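Local atomic coordinates of 177aa long conserved hypothetical protein (ST1454) (Sulfolobus tokodaii, PDB entry 1WOZ), a protein that probably transfers the adenosyl group of ATP to cob(I)alamin, as a PduO-type corrinoid adenosyltransferase that assembles as a trimer of helical bundles. Residues L31-S36 and R118-R123. Numbering follows the deposited sequence.
Sequences LDELNS and RSVARR. With POG ((20S)-2,5,8,11,14,17-hexamethyl-3,6,9,12,15,18-hexaoxahenicosane-1,20-diol), chain B.
Glu33 and Arg123 join at their tips, their chains crossing at about a right angle, between two nearly antiparallel helices, 23-44 and 109-134, whose segment axes approach to 9.4 Å. Arg123 presents NH1 and NH2 together: NH1 donates to Glu33 OE1 at 3.1 Å, and NH2 to Glu33 OE2 at 3.0 Å. Both bonds are nearly straight and lie in the guanidinium plane, yet they reach the oxygens from above the carboxylate, the two planes being turned 51° apart. Glu33 spans the gap with an extended chain, CG anti to the backbone N (chi1 -177°), whereas Arg123 bends at chi3 (55°) to bring its tip across. Beside this pair the packing is apolar: Leu34 CD1 rests 3.8 Å from Ala121 CB, a small methyl that suits the leucine's branched end, and Val120 CG1 lies 4.0 Å from Leu34 CA. Glu33 OE2 also bridges to Arg123 of the second subunit, while Arg123 NH2 also reaches Glu33 of the third. An alanine in place of Glu33 removes the carboxylate shared by two arginines and would probably leave their guanidinium groups freer to turn. The same charged groups thus join helices within a subunit and subunits to one another, each carboxylate probably offsetting repulsion between Arg123 residues packed across the interface.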
loop_
_atom_site.group_PDB
_atom_site.type_symbol
_atom_site.label_atom_id
_atom_site.label_comp_id
_atom_site.label_asym_id
_atom_site.label_seq_id
_atom_site.Cartn_x
_atom_site.Cartn_y
_atom_site.Cartn_z
ATOM N N LEU A 31 1.768 2.977 -11.795
ATOM C CA LEU A 31 2.749 2.014 -12.282
ATOM C C LEU A 31 3.961 2.001 -11.363
ATOM O O LEU A 31 4.506 0.946 -11.060
ATOM C CB LEU A 31 3.179 2.355 -13.718
ATOM C CG LEU A 31 2.050 2.037 -14.699
ATOM C CD1 LEU A 31 2.366 2.653 -16.049
ATOM C CD2 LEU A 31 1.863 0.515 -14.820
ATOM N N ASP A 32 4.387 3.183 -10.927
ATOM C CA ASP A 32 5.536 3.283 -10.018
ATOM C C ASP A 32 5.217 2.614 -8.659
ATOM O O ASP A 32 6.051 1.897 -8.092
ATOM C CB ASP A 32 5.914 4.764 -9.828
ATOM C CG ASP A 32 7.048 4.966 -8.821
ATOM O OD1 ASP A 32 8.033 4.207 -8.843
ATOM O OD2 ASP A 32 6.957 5.906 -8.011
ATOM N N GLU A 33 4.016 2.852 -8.137
ATOM C CA GLU A 33 3.645 2.237 -6.866
ATOM C C GLU A 33 3.686 0.712 -7.025
ATOM O O GLU A 33 4.243 -0.002 -6.193
ATOM C CB GLU A 33 2.251 2.717 -6.415
ATOM C CG GLU A 33 1.874 2.149 -5.036
ATOM C CD GLU A 33 0.535 2.644 -4.487
ATOM O OE1 GLU A 33 -0.090 3.530 -5.095
ATOM O OE2 GLU A 33 0.114 2.148 -3.417
ATOM N N LEU A 34 3.100 0.198 -8.100
ATOM C CA LEU A 34 3.147 -1.248 -8.335
ATOM C C LEU A 34 4.608 -1.727 -8.464
ATOM O O LEU A 34 5.012 -2.724 -7.856
ATOM C CB LEU A 34 2.366 -1.603 -9.612
ATOM C CG LEU A 34 2.536 -3.047 -10.136
ATOM C CD1 LEU A 34 2.046 -4.065 -9.091
ATOM C CD2 LEU A 34 1.716 -3.220 -11.434
ATOM N N ASN A 35 5.402 -0.996 -9.238
ATOM C CA ASN A 35 6.801 -1.357 -9.456
ATOM C C ASN A 35 7.572 -1.410 -8.126
ATOM O O ASN A 35 8.442 -2.269 -7.922
ATOM C CB ASN A 35 7.438 -0.324 -10.418
ATOM C CG ASN A 35 8.561 -0.916 -11.271
ATOM O OD1 ASN A 35 8.773 -2.126 -11.300
ATOM N ND2 ASN A 35 9.278 -0.052 -11.970
ATOM N N SER A 36 7.249 -0.487 -7.217
ATOM C CA SER A 36 7.925 -0.437 -5.924
ATOM C C SER A 36 7.515 -1.631 -5.065
ATOM O O SER A 36 8.371 -2.238 -4.406
ATOM C CB SER A 36 7.631 0.894 -5.223
ATOM O OG SER A 36 8.128 1.980 -6.021
ATOM N N ARG A 118 -0.038 -8.411 -5.725
ATOM C CA ARG A 118 -1.113 -8.808 -6.627
ATOM C C ARG A 118 -2.338 -7.860 -6.495
ATOM O O ARG A 118 -2.938 -7.416 -7.491
ATOM C CB ARG A 118 -1.506 -10.265 -6.292
ATOM C CG ARG A 118 -2.732 -10.847 -7.030
ATOM C CD ARG A 118 -3.232 -12.159 -6.326
ATOM N NE ARG A 118 -3.661 -11.875 -4.950
ATOM C CZ ARG A 118 -4.746 -11.181 -4.626
ATOM N NH1 ARG A 118 -5.562 -10.715 -5.578
ATOM N NH2 ARG A 118 -4.966 -10.860 -3.350
ATOM N N SER A 119 -2.715 -7.540 -5.269
ATOM C CA SER A 119 -3.870 -6.654 -5.064
ATOM C C SER A 119 -3.587 -5.232 -5.561
ATOM O O SER A 119 -4.494 -4.528 -6.034
ATOM C CB SER A 119 -4.295 -6.656 -3.587
ATOM O OG SER A 119 -3.360 -5.987 -2.771
ATOM N N VAL A 120 -2.323 -4.814 -5.495
ATOM C CA VAL A 120 -1.982 -3.482 -6.000
ATOM C C VAL A 120 -2.033 -3.525 -7.535
ATOM O O VAL A 120 -2.509 -2.578 -8.173
ATOM C CB VAL A 120 -0.598 -3.028 -5.484
ATOM C CG1 VAL A 120 -0.149 -1.690 -6.182
ATOM C CG2 VAL A 120 -0.702 -2.794 -3.971
ATOM N N ALA A 121 -1.572 -4.629 -8.128
ATOM C CA ALA A 121 -1.613 -4.755 -9.590
ATOM C C ALA A 121 -3.079 -4.654 -10.057
ATOM O O ALA A 121 -3.387 -4.014 -11.070
ATOM C CB ALA A 121 -1.004 -6.088 -10.022
ATOM N N ARG A 122 -3.983 -5.283 -9.306
ATOM C CA ARG A 122 -5.400 -5.240 -9.643
ATOM C C ARG A 122 -5.956 -3.823 -9.491
ATOM O O ARG A 122 -6.807 -3.401 -10.295
ATOM C CB ARG A 122 -6.182 -6.272 -8.802
ATOM C CG ARG A 122 -5.967 -7.700 -9.349
ATOM C CD ARG A 122 -6.689 -8.793 -8.545
ATOM N NE ARG A 122 -8.148 -8.652 -8.477
ATOM C CZ ARG A 122 -9.033 -9.169 -9.337
ATOM N NH1 ARG A 122 -8.641 -9.883 -10.381
ATOM N NH2 ARG A 122 -10.336 -9.008 -9.121
ATOM N N ARG A 123 -5.440 -3.052 -8.526
ATOM C CA ARG A 123 -5.903 -1.675 -8.366
ATOM C C ARG A 123 -5.433 -0.840 -9.574
ATOM O O ARG A 123 -6.197 -0.012 -10.111
ATOM C CB ARG A 123 -5.408 -1.064 -7.037
ATOM C CG ARG A 123 -5.352 0.491 -7.041
ATOM C CD ARG A 123 -5.454 1.105 -5.642
ATOM N NE ARG A 123 -4.463 0.605 -4.682
ATOM C CZ ARG A 123 -3.244 1.112 -4.520
ATOM N NH1 ARG A 123 -2.858 2.136 -5.275
ATOM N NH2 ARG A 123 -2.435 0.633 -3.568
HETATM O OH POG B . 7.885 4.702 -12.999
HETATM C C2 POG B . 7.012 3.942 -13.841
HETATM C C1 POG B . 7.260 2.480 -13.758
HETATM C C3 POG B . 7.209 4.399 -15.202
HETATM O O2 POG B . 7.455 5.807 -15.237
HETATM C C5 POG B . 8.238 6.126 -16.404
#